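Local coordinates for putative phenazine biosynthesis PhzC/PhzF protein (Clostridium difficile, PDB 4DUN), which probably acts as an isomerase, as assigned to the PhzF family of phenazine biosynthesis-like proteins, at residues A[7-12]-A[76-81]; A[23-28]-A[48-53]; A[42-47]-A[63-68]; A[68-73]-A[97-102]. All blocks are in the same frame, centred on the assembly; numbering follows the deposited sequence. Where two conformers were deposited one is given.

Contact 1: A[7-12]-A[76-81]; sequences YIVDSF and TLAAAY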
# COMPACT_ATOMS: atom_id res chain seq x y z
N TYR A 7 -12.94 5.87 -5.94
CA TYR A 7 -13.55 4.68 -5.40
C TYR A 7 -12.52 3.62 -5.13
O TYR A 7 -11.60 3.44 -5.94
CB TYR A 7 -14.58 4.09 -6.42
CG TYR A 7 -15.62 5.08 -6.90
CD1 TYR A 7 -15.36 5.93 -7.97
CD2 TYR A 7 -16.88 5.14 -6.32
CE1 TYR A 7 -16.31 6.86 -8.42
CE2 TYR A 7 -17.84 6.04 -6.76
CZ TYR A 7 -17.55 6.90 -7.81
OH TYR A 7 -18.51 7.78 -8.25
N ILE A 8 -12.69 2.87 -4.05
CA ILE A 8 -11.89 1.68 -3.76
C ILE A 8 -12.84 0.50 -3.88
O ILE A 8 -13.85 0.46 -3.18
CB ILE A 8 -11.16 1.68 -2.39
CG1 ILE A 8 -10.18 2.86 -2.28
CG2 ILE A 8 -10.44 0.31 -2.20
CD1 ILE A 8 -9.61 3.08 -0.85
N VAL A 9 -12.55 -0.41 -4.81
CA VAL A 9 -13.42 -1.54 -5.14
C VAL A 9 -12.66 -2.84 -5.06
O VAL A 9 -11.54 -2.92 -5.58
CB VAL A 9 -13.99 -1.32 -6.59
CG1 VAL A 9 -14.81 -2.52 -7.09
CG2 VAL A 9 -14.80 -0.02 -6.69
N ASP A 10 -13.31 -3.88 -4.51
CA ASP A 10 -12.76 -5.25 -4.47
C ASP A 10 -13.34 -6.05 -5.64
O ASP A 10 -14.55 -6.25 -5.69
CB ASP A 10 -13.11 -5.93 -3.11
CG ASP A 10 -12.48 -5.22 -1.92
OD1 ASP A 10 -11.53 -4.42 -2.12
OD2 ASP A 10 -12.97 -5.43 -0.79
N SER A 11 -12.48 -6.50 -6.56
CA SER A 11 -12.89 -7.26 -7.75
C SER A 11 -12.88 -8.75 -7.47
O SER A 11 -12.00 -9.21 -6.75
CB SER A 11 -11.99 -6.95 -8.94
OG SER A 11 -12.10 -5.57 -9.25
N PHE A 12 -13.83 -9.50 -8.08
CA PHE A 12 -14.00 -10.96 -7.87
C PHE A 12 -14.24 -11.23 -6.35
O PHE A 12 -13.69 -12.19 -5.79
CB PHE A 12 -12.79 -11.77 -8.39
CG PHE A 12 -12.57 -11.67 -9.88
CD1 PHE A 12 -11.58 -10.83 -10.40
CD2 PHE A 12 -13.33 -12.43 -10.77
CE1 PHE A 12 -11.37 -10.73 -11.79
CE2 PHE A 12 -13.11 -12.35 -12.15
CZ PHE A 12 -12.14 -11.49 -12.65
N THR A 76 -9.93 -3.67 -14.46
CA THR A 76 -10.90 -3.32 -15.49
C THR A 76 -12.32 -3.68 -14.99
O THR A 76 -13.25 -2.90 -15.21
CB THR A 76 -10.57 -3.97 -16.83
OG1 THR A 76 -9.27 -3.50 -17.23
CG2 THR A 76 -11.58 -3.60 -17.94
N LEU A 77 -12.47 -4.84 -14.32
CA LEU A 77 -13.76 -5.26 -13.73
C LEU A 77 -14.19 -4.18 -12.71
O LEU A 77 -15.35 -3.72 -12.75
CB LEU A 77 -13.61 -6.65 -13.08
CG LEU A 77 -14.91 -7.34 -12.63
CD1 LEU A 77 -14.74 -8.86 -12.62
CD2 LEU A 77 -15.31 -6.91 -11.21
N ALA A 78 -13.26 -3.74 -11.82
CA ALA A 78 -13.56 -2.69 -10.83
C ALA A 78 -14.03 -1.39 -11.53
O ALA A 78 -15.00 -0.78 -11.07
CB ALA A 78 -12.33 -2.40 -9.97
N ALA A 79 -13.34 -0.97 -12.60
CA ALA A 79 -13.73 0.24 -13.36
C ALA A 79 -15.16 0.09 -13.96
O ALA A 79 -15.94 1.03 -13.88
CB ALA A 79 -12.72 0.52 -14.46
N ALA A 80 -15.49 -1.09 -14.52
CA ALA A 80 -16.82 -1.34 -15.09
C ALA A 80 -17.87 -1.27 -13.98
O ALA A 80 -18.94 -0.70 -14.20
CB ALA A 80 -16.86 -2.70 -15.78
N TYR A 81 -17.57 -1.83 -12.79
CA TYR A 81 -18.47 -1.77 -11.63
C TYR A 81 -18.76 -0.30 -11.29
O TYR A 81 -19.92 0.09 -11.13
CB TYR A 81 -17.84 -2.52 -10.43
CG TYR A 81 -18.55 -2.24 -9.11
CD1 TYR A 81 -19.60 -3.04 -8.67
CD2 TYR A 81 -18.19 -1.14 -8.32
CE1 TYR A 81 -20.25 -2.77 -7.47
CE2 TYR A 81 -18.87 -0.84 -7.14
CZ TYR A 81 -19.89 -1.67 -6.71
OH TYR A 81 -20.55 -1.39 -5.54
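This is a strand-on-helix contact in the buried core of the N-terminal lobe. The lobe has the diaminopimelate epimerase-like fold of PhzF proteins, in which strands curl round a central helix. Here strand 7-11 crosses that helix, residues 73-87, at residues 76-81. The two short axes approach to 7.8 Å, and their N-to-C directions differ by 122°. Val-9 and Ser-11 point from the strand to the helix. Ile-8 and Asp-10 point away from it and lie near Glu-42 of the second subunit. The small Ala-78 allows the close approach: its CA is 5.6 Å from the CA of Ser-11. Val-9 CG1 is anti to the backbone N (chi1 174°) and reaches Ala-78 CB at 3.8 Å. Both Val-9 methyls also meet CD2 of Tyr-81, CG1 at 3.9 Å, and the two side chains cross obliquely. Ser-11 OG lies 3.3 Å from Ala-78 CB. This buried hydroxyl is hydrogen-bonded to the backbone O of His-74, in the first turn of the helix. Tyr-112 of strand 111-117 packs on Leu-77 and Tyr-81. Leu-77 splits its two methyls between neighbours. Leu-77 CD2 touches Ser-11 OG at 4.0 Å. Leu-77 CD1 lies over one face of the Phe-12 ring in a CH-pi contact, 3.9 Å from the ring centroid and 17° off the normal.

Contact 2: A[23-28]-A[48-53]; sequences GVCVLD and TAFVVK
Side chains of the two parallel strands pair off on opposite faces of the sheet. Cys-25, Leu-27, Phe-50 and Val-52 lie on one face, and Val-24, Val-26, Ala-49 and Val-51 on the other. Phe-50 has CG anti to its carbonyl carbon (chi1 -67°), and its CD2 and CE2 atoms meet Cys-25. Cys-25 CB is 3.7 Å from Phe-50 CD2. Cys-25 SG, anti to the backbone N, makes an oblique sulfur-aromatic contact, 5.0 Å from the centroid of the Phe-50 ring. Further along, the Leu-27 and Val-52 side chains cross obliquely, with Leu-27 CD1 4.1 Å from Val-52 CG2. Met-36 and Ile-39 of helix 33-43 pack on Phe-50, whereas Val-82 of helix 73-87 packs on Val-24 and Val-26. Five nearly straight backbone bonds fix the register. One of them runs from Cys-25 N to Ala-49 O at 2.8 Å. At the C-terminal end of the pair, Lys-53 takes the crowded first torsion (chi1 37°) and then extends alongside Asp-28. Lys-53 CE is 3.3 Å from Asp-28 OD1, but NZ stays 4.0 Å from OD1, beyond a salt bridge. A water joins the two backbones there, donating to Asp-28 O and Lys-53 O. Strand 20-27, helix 33-43 and strand 47-54 together form a beta-alpha-beta unit, the helix packing on the face that carries Phe-50.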
# COMPACT_ATOMS: atom_id res chain seq x y z
N GLY A 23 -8.03 0.98 -6.86
CA GLY A 23 -8.50 2.36 -6.80
C GLY A 23 -9.08 2.65 -8.18
O GLY A 23 -8.60 2.10 -9.18
N VAL A 24 -10.15 3.44 -8.27
CA VAL A 24 -10.76 3.81 -9.55
C VAL A 24 -11.02 5.31 -9.49
O VAL A 24 -11.86 5.76 -8.70
CB VAL A 24 -12.07 3.03 -9.91
CG1 VAL A 24 -12.60 3.48 -11.28
CG2 VAL A 24 -11.87 1.51 -9.89
N CYS A 25 -10.33 6.08 -10.34
CA CYS A 25 -10.45 7.54 -10.39
C CYS A 25 -11.17 7.94 -11.69
O CYS A 25 -10.68 7.63 -12.78
CB CYS A 25 -9.06 8.15 -10.29
SG CYS A 25 -9.05 9.95 -10.32
N VAL A 26 -12.36 8.58 -11.57
CA VAL A 26 -13.19 8.94 -12.71
C VAL A 26 -13.00 10.43 -12.98
O VAL A 26 -13.26 11.26 -12.10
CB VAL A 26 -14.68 8.55 -12.55
CG1 VAL A 26 -15.48 8.88 -13.83
CG2 VAL A 26 -14.84 7.08 -12.17
N LEU A 27 -12.50 10.75 -14.19
CA LEU A 27 -12.18 12.12 -14.58
C LEU A 27 -13.08 12.66 -15.67
O LEU A 27 -13.37 11.95 -16.64
CB LEU A 27 -10.73 12.20 -15.11
CG LEU A 27 -9.60 11.70 -14.19
CD1 LEU A 27 -8.38 11.33 -15.02
CD2 LEU A 27 -9.21 12.78 -13.22
N ASP A 28 -13.44 13.96 -15.56
CA ASP A 28 -14.23 14.68 -16.55
C ASP A 28 -13.33 15.18 -17.67
O ASP A 28 -13.77 15.36 -18.81
CB ASP A 28 -14.95 15.89 -15.91
CG ASP A 28 -16.04 15.58 -14.89
OD1 ASP A 28 -16.24 14.39 -14.58
OD2 ASP A 28 -16.67 16.54 -14.40
N THR A 48 -4.28 1.64 -9.50
CA THR A 48 -5.29 2.69 -9.60
C THR A 48 -5.64 2.79 -11.07
O THR A 48 -4.75 3.01 -11.91
CB THR A 48 -4.88 4.05 -9.00
OG1 THR A 48 -4.67 3.86 -7.60
CG2 THR A 48 -5.97 5.12 -9.20
N ALA A 49 -6.93 2.62 -11.39
CA ALA A 49 -7.50 2.75 -12.73
C ALA A 49 -7.98 4.19 -12.92
O ALA A 49 -8.53 4.79 -11.98
CB ALA A 49 -8.65 1.78 -12.91
N PHE A 50 -7.69 4.77 -14.08
CA PHE A 50 -8.11 6.14 -14.40
C PHE A 50 -9.01 6.07 -15.59
O PHE A 50 -8.58 5.60 -16.65
CB PHE A 50 -6.90 7.05 -14.70
CG PHE A 50 -6.04 7.29 -13.50
CD1 PHE A 50 -5.00 6.41 -13.18
CD2 PHE A 50 -6.26 8.39 -12.67
CE1 PHE A 50 -4.25 6.58 -12.01
CE2 PHE A 50 -5.49 8.57 -11.51
CZ PHE A 50 -4.50 7.66 -11.19
N VAL A 51 -10.27 6.52 -15.44
CA VAL A 51 -11.26 6.52 -16.51
C VAL A 51 -11.49 7.96 -16.95
O VAL A 51 -11.86 8.80 -16.12
CB VAL A 51 -12.61 5.85 -16.08
CG1 VAL A 51 -13.67 5.97 -17.18
CG2 VAL A 51 -12.41 4.38 -15.67
N VAL A 52 -11.27 8.24 -18.24
CA VAL A 52 -11.56 9.55 -18.81
C VAL A 52 -12.86 9.43 -19.54
O VAL A 52 -12.95 8.69 -20.52
CB VAL A 52 -10.43 10.14 -19.71
CG1 VAL A 52 -10.86 11.50 -20.31
CG2 VAL A 52 -9.12 10.28 -18.95
N LYS A 53 -13.89 10.14 -19.06
CA LYS A 53 -15.17 10.09 -19.75
C LYS A 53 -15.21 11.24 -20.73
O LYS A 53 -15.13 12.40 -20.33
CB LYS A 53 -16.39 10.06 -18.80
CG LYS A 53 -16.30 10.87 -17.51
CD LYS A 53 -17.53 10.61 -16.65
CE LYS A 53 -17.70 11.61 -15.54
NZ LYS A 53 -19.03 11.49 -14.88
O HOH W 1 -16.24 14.82 -19.81

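Contact 3: A[42-47]-A[63-68]; sequences ENNLPE and FTPKAE
The backbones of 42-47 and 63-68 meet through two CA-H...O contacts rather than N-H bonds. Thr-64 CA lies 3.4 Å from Pro-46 O, and Glu-47 CA lies 3.3 Å from Phe-63 O. The first segment gets there by leaving helix 33-43 at Asn-44, whose phi is positive (59°). The second turns away after Thr-64. There Thr-64 OG1 accepts from Ala-67 N at 3.1 Å and from Lys-66 N at 3.2 Å, so it makes an ST turn within an ST motif. The hydroxyl sits in the crowded position between the backbone N and the carbonyl carbon (chi1 68°). That rotation sends the methyl Thr-64 CG2 to the other segment, 3.7 Å from Glu-47 OE2. Glu-47 is the predicted active-site residue. Its chain bends at chi2 (84°), and it lies side by side with Thr-64. A bound buffer molecule, probably from the crystallisation liquor, and a nickel ion lie close to its side chain. Pro-65 fills the other end of the contact. Pro-65 CG is 3.4 Å from Leu-45 O and 3.8 Å from Asn-44 OD1. Asn-44 O accepts from ND2 of Asn-44 of the second subunit, so this end also borders the dimer interface. Around the contact, Met-36, Gln-37 and Ala-40 of helix 33-43 pack on Phe-63, while Ile-69 of strand 68-69 packs on Glu-47 and Thr-64.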
# COMPACT_ATOMS: atom_id res chain seq x y z
N GLU A 42 0.27 7.52 -4.15
CA GLU A 42 -0.39 8.02 -2.94
C GLU A 42 -1.42 7.00 -2.42
O GLU A 42 -1.45 6.72 -1.21
CB GLU A 42 -1.05 9.39 -3.21
CG GLU A 42 -1.69 10.03 -1.98
CD GLU A 42 -0.78 10.64 -0.94
OE1 GLU A 42 0.45 10.70 -1.16
OE2 GLU A 42 -1.32 11.11 0.09
N ASN A 43 -2.22 6.41 -3.32
CA ASN A 43 -3.18 5.39 -2.94
C ASN A 43 -2.49 4.13 -2.39
O ASN A 43 -2.99 3.51 -1.44
CB ASN A 43 -4.04 5.02 -4.14
CG ASN A 43 -5.04 6.09 -4.47
OD1 ASN A 43 -5.51 6.81 -3.60
ND2 ASN A 43 -5.43 6.16 -5.74
N ASN A 44 -1.34 3.76 -2.99
CA ASN A 44 -0.55 2.57 -2.64
C ASN A 44 -1.36 1.26 -2.80
O ASN A 44 -1.03 0.24 -2.19
CB ASN A 44 0.05 2.66 -1.23
CG ASN A 44 1.26 1.78 -1.09
OD1 ASN A 44 2.06 1.65 -2.04
ND2 ASN A 44 1.36 1.06 0.03
N LEU A 45 -2.41 1.30 -3.63
CA LEU A 45 -3.18 0.10 -3.93
C LEU A 45 -2.48 -0.63 -5.10
O LEU A 45 -1.73 0.01 -5.84
CB LEU A 45 -4.65 0.44 -4.22
CG LEU A 45 -5.46 0.91 -3.01
CD1 LEU A 45 -6.84 1.41 -3.43
CD2 LEU A 45 -5.57 -0.20 -1.94
N PRO A 46 -2.66 -1.97 -5.26
CA PRO A 46 -1.95 -2.71 -6.33
C PRO A 46 -2.02 -2.01 -7.70
O PRO A 46 -1.02 -1.91 -8.41
CB PRO A 46 -2.65 -4.06 -6.34
CG PRO A 46 -3.07 -4.25 -4.90
CD PRO A 46 -3.49 -2.88 -4.43
N GLU A 47 -3.21 -1.46 -8.01
CA GLU A 47 -3.42 -0.60 -9.17
C GLU A 47 -4.44 0.47 -8.85
O GLU A 47 -5.37 0.23 -8.06
CB GLU A 47 -3.93 -1.39 -10.40
CG GLU A 47 -2.89 -2.22 -11.15
CD GLU A 47 -2.60 -3.60 -10.60
OE1 GLU A 47 -3.35 -4.08 -9.72
OE2 GLU A 47 -1.58 -4.19 -11.03
N PHE A 63 -2.31 2.22 -13.37
CA PHE A 63 -1.00 2.49 -12.81
C PHE A 63 -0.82 1.71 -11.53
O PHE A 63 -1.70 1.73 -10.66
CB PHE A 63 -0.87 3.98 -12.49
CG PHE A 63 -0.69 4.88 -13.68
CD1 PHE A 63 -1.78 5.21 -14.49
CD2 PHE A 63 0.54 5.45 -13.97
CE1 PHE A 63 -1.63 6.07 -15.58
CE2 PHE A 63 0.69 6.32 -15.06
CZ PHE A 63 -0.40 6.61 -15.86
N THR A 64 0.33 1.05 -11.39
CA THR A 64 0.69 0.47 -10.09
C THR A 64 1.27 1.65 -9.28
O THR A 64 1.48 2.72 -9.88
CB THR A 64 1.73 -0.67 -10.25
OG1 THR A 64 2.96 -0.08 -10.67
CG2 THR A 64 1.27 -1.79 -11.21
N PRO A 65 1.68 1.49 -8.01
CA PRO A 65 2.33 2.62 -7.31
C PRO A 65 3.67 3.04 -7.95
O PRO A 65 4.23 4.08 -7.56
CB PRO A 65 2.56 2.05 -5.91
CG PRO A 65 1.46 1.03 -5.74
CD PRO A 65 1.46 0.35 -7.09
N LYS A 66 4.19 2.25 -8.92
CA LYS A 66 5.49 2.49 -9.56
C LYS A 66 5.47 2.82 -11.06
O LYS A 66 6.40 3.51 -11.52
CB LYS A 66 6.38 1.24 -9.37
CG LYS A 66 6.83 0.99 -7.94
CD LYS A 66 8.02 0.04 -7.91
CE LYS A 66 8.54 -0.22 -6.52
NZ LYS A 66 7.73 -1.24 -5.80
N ALA A 67 4.51 2.28 -11.85
CA ALA A 67 4.52 2.48 -13.30
C ALA A 67 3.17 2.32 -13.93
O ALA A 67 2.28 1.65 -13.38
CB ALA A 67 5.49 1.49 -13.94
N GLU A 68 3.04 2.85 -15.15
CA GLU A 68 1.85 2.60 -15.95
C GLU A 68 1.95 1.20 -16.55
O GLU A 68 3.05 0.77 -16.90
CB GLU A 68 1.72 3.65 -17.05
CG GLU A 68 0.39 3.52 -17.78
CD GLU A 68 0.13 4.50 -18.91
OE1 GLU A 68 0.98 5.38 -19.16
OE2 GLU A 68 -0.98 4.42 -19.50

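Contact 4: A[68-73]-A[97-102]; sequences EIDLCG and FTQSGK. With SO4 (sulfate ion), chain B.
Glu-68 OE2 is gripped by two donors. Arg-61 NH1, on strand 57-63, makes a salt bridge to it, and Gln-99 NE2 donates to Glu-68 OE2 from across the contact at 3.2 Å. The Gln-99 bond is straight (174°) and lies in the amide plane, but it meets the carboxylate from above its plane. The two side chains cross at about a right angle: Glu-68 is extended, and Gln-99 bends at chi2 (-81°). A water donates to the other oxygen, Glu-68 OE1, at 2.7 Å and accepts a weak bond from Gln-99 NE2. Gln-99 and Ser-100 are the corner residues of a type I beta turn, Thr-98 to Gly-101, which closes the beta hairpin of strands 93-98 and 101-108. Thr-98 OG1 accepts from Ser-100 N in an ST turn and donates to Gly-101 O at 2.8 Å, which braces the corner. From it Ser-100 OG donates to Asp-70 O at 2.6 Å, above the carbonyl plane. Leu-71 CD1 rests on Ser-100 CB at 3.7 Å. Asp-70 OD1 lies 3.5 Å from Gln-99 CB, and the same oxygen is hydrogen-bonded to a bound buffer molecule. Segment 68-73 then enters helix 73-87, with Cys-72 as its N-cap. Gly-73 N donates to O1 of a sulfate, probably from the crystallisation liquor, at 2.8 Å, and Ser-205 OG and Gly-204 N bind the same ion.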
# COMPACT_ATOMS: atom_id res chain seq x y z
N GLU A 68 3.04 2.85 -15.15
CA GLU A 68 1.85 2.60 -15.95
C GLU A 68 1.95 1.20 -16.55
O GLU A 68 3.05 0.77 -16.90
CB GLU A 68 1.72 3.65 -17.05
CG GLU A 68 0.39 3.52 -17.78
CD GLU A 68 0.13 4.50 -18.91
OE1 GLU A 68 0.98 5.38 -19.16
OE2 GLU A 68 -0.98 4.42 -19.50
N ILE A 69 0.84 0.46 -16.62
CA ILE A 69 0.84 -0.90 -17.17
C ILE A 69 -0.09 -0.93 -18.37
O ILE A 69 -0.92 -0.02 -18.52
CB ILE A 69 0.53 -1.98 -16.10
CG1 ILE A 69 -0.86 -1.75 -15.44
CG2 ILE A 69 1.68 -2.06 -15.08
CD1 ILE A 69 -1.33 -2.87 -14.54
N ASP A 70 0.04 -1.96 -19.22
CA ASP A 70 -0.73 -2.01 -20.47
C ASP A 70 -1.96 -2.90 -20.45
O ASP A 70 -2.73 -2.90 -21.42
CB ASP A 70 0.19 -2.43 -21.62
CG ASP A 70 1.30 -1.42 -21.89
OD1 ASP A 70 1.09 -0.21 -21.61
OD2 ASP A 70 2.38 -1.84 -22.34
N LEU A 71 -2.14 -3.69 -19.40
CA LEU A 71 -3.31 -4.56 -19.28
C LEU A 71 -3.55 -4.89 -17.83
O LEU A 71 -2.59 -5.12 -17.09
CB LEU A 71 -3.11 -5.86 -20.09
CG LEU A 71 -4.38 -6.62 -20.52
CD1 LEU A 71 -5.23 -5.80 -21.51
CD2 LEU A 71 -4.01 -7.92 -21.20
N CYS A 72 -4.82 -4.94 -17.43
CA CYS A 72 -5.18 -5.30 -16.08
C CYS A 72 -6.64 -5.69 -15.99
O CYS A 72 -7.50 -4.84 -15.72
CB CYS A 72 -4.84 -4.19 -15.10
SG CYS A 72 -5.04 -4.71 -13.39
N GLY A 73 -6.92 -6.97 -16.25
CA GLY A 73 -8.29 -7.47 -16.24
C GLY A 73 -9.05 -7.25 -14.94
O GLY A 73 -10.21 -6.81 -14.97
N PHE A 97 -11.24 2.06 -24.05
CA PHE A 97 -10.12 2.18 -24.97
C PHE A 97 -8.85 2.30 -24.15
O PHE A 97 -8.74 3.19 -23.30
CB PHE A 97 -10.31 3.34 -25.95
CG PHE A 97 -11.40 3.00 -26.95
CD1 PHE A 97 -12.71 3.42 -26.74
CD2 PHE A 97 -11.14 2.18 -28.04
CE1 PHE A 97 -13.73 3.06 -27.63
CE2 PHE A 97 -12.15 1.84 -28.94
CZ PHE A 97 -13.44 2.28 -28.73
N THR A 98 -7.93 1.34 -24.34
CA THR A 98 -6.71 1.21 -23.54
C THR A 98 -5.44 1.10 -24.40
O THR A 98 -5.52 0.98 -25.62
CB THR A 98 -6.80 -0.06 -22.66
OG1 THR A 98 -6.49 -1.22 -23.45
CG2 THR A 98 -8.17 -0.22 -21.94
N GLN A 99 -4.28 0.98 -23.72
CA GLN A 99 -2.96 0.76 -24.35
C GLN A 99 -2.95 -0.52 -25.18
O GLN A 99 -2.16 -0.62 -26.11
CB GLN A 99 -1.87 0.63 -23.26
CG GLN A 99 -1.58 1.92 -22.50
CD GLN A 99 -0.66 2.86 -23.24
OE1 GLN A 99 -0.33 2.67 -24.41
NE2 GLN A 99 -0.23 3.89 -22.55
N SER A 100 -3.78 -1.51 -24.79
CA SER A 100 -3.87 -2.82 -25.46
C SER A 100 -5.13 -2.98 -26.32
O SER A 100 -5.51 -4.10 -26.66
CB SER A 100 -3.80 -3.94 -24.42
OG SER A 100 -2.51 -3.92 -23.85
N GLY A 101 -5.73 -1.87 -26.72
CA GLY A 101 -6.91 -1.91 -27.58
C GLY A 101 -8.21 -1.82 -26.82
O GLY A 101 -8.24 -1.45 -25.65
N LYS A 102 -9.30 -2.11 -27.52
CA LYS A 102 -10.63 -2.00 -26.94
C LYS A 102 -10.94 -3.19 -26.02
O LYS A 102 -10.73 -4.33 -26.41
CB LYS A 102 -11.69 -1.90 -28.05
CG LYS A 102 -13.11 -1.70 -27.52
CD LYS A 102 -14.11 -1.32 -28.63
CE LYS A 102 -14.63 -2.46 -29.45
NZ LYS A 102 -15.86 -2.06 -30.19
S SO4 B . -6.05 -10.31 -15.36
O1 SO4 B . -5.25 -9.10 -15.53
O2 SO4 B . -6.90 -10.56 -16.55
O3 SO4 B . -5.14 -11.39 -15.19
O4 SO4 B . -6.92 -10.14 -14.21
O HOH W 2 1.47 6.00 -21.69

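How the contacts relate
Contacts 1 to 4 all belong to the N-terminal lobe. Contact 2 is nested within the loop closed by contact 1, and their centres are 11 Å apart. Tyr-7 O lies 2.7 Å from Val-24 N, a probable hydrogen bond, and Ala-78 CB packs on Val-24 CG2 at 3.9 Å. Contact 3 continues contact 2 at its start: Thr-48 N lies 2.8 Å from Phe-63 O, a probable hydrogen bond. Contacts 3 and 4 share Glu-68 and meet again at the predicted active site. There Glu-47 OE2 is 3.8 Å from Ile-69 CD1, and Glu-47 CD is 3.9 Å from Cys-72 SG. Contact 1 probably borders the same pocket: the Phe-12 side chain and the sulfate are about 5 Å apart at their nearest atoms.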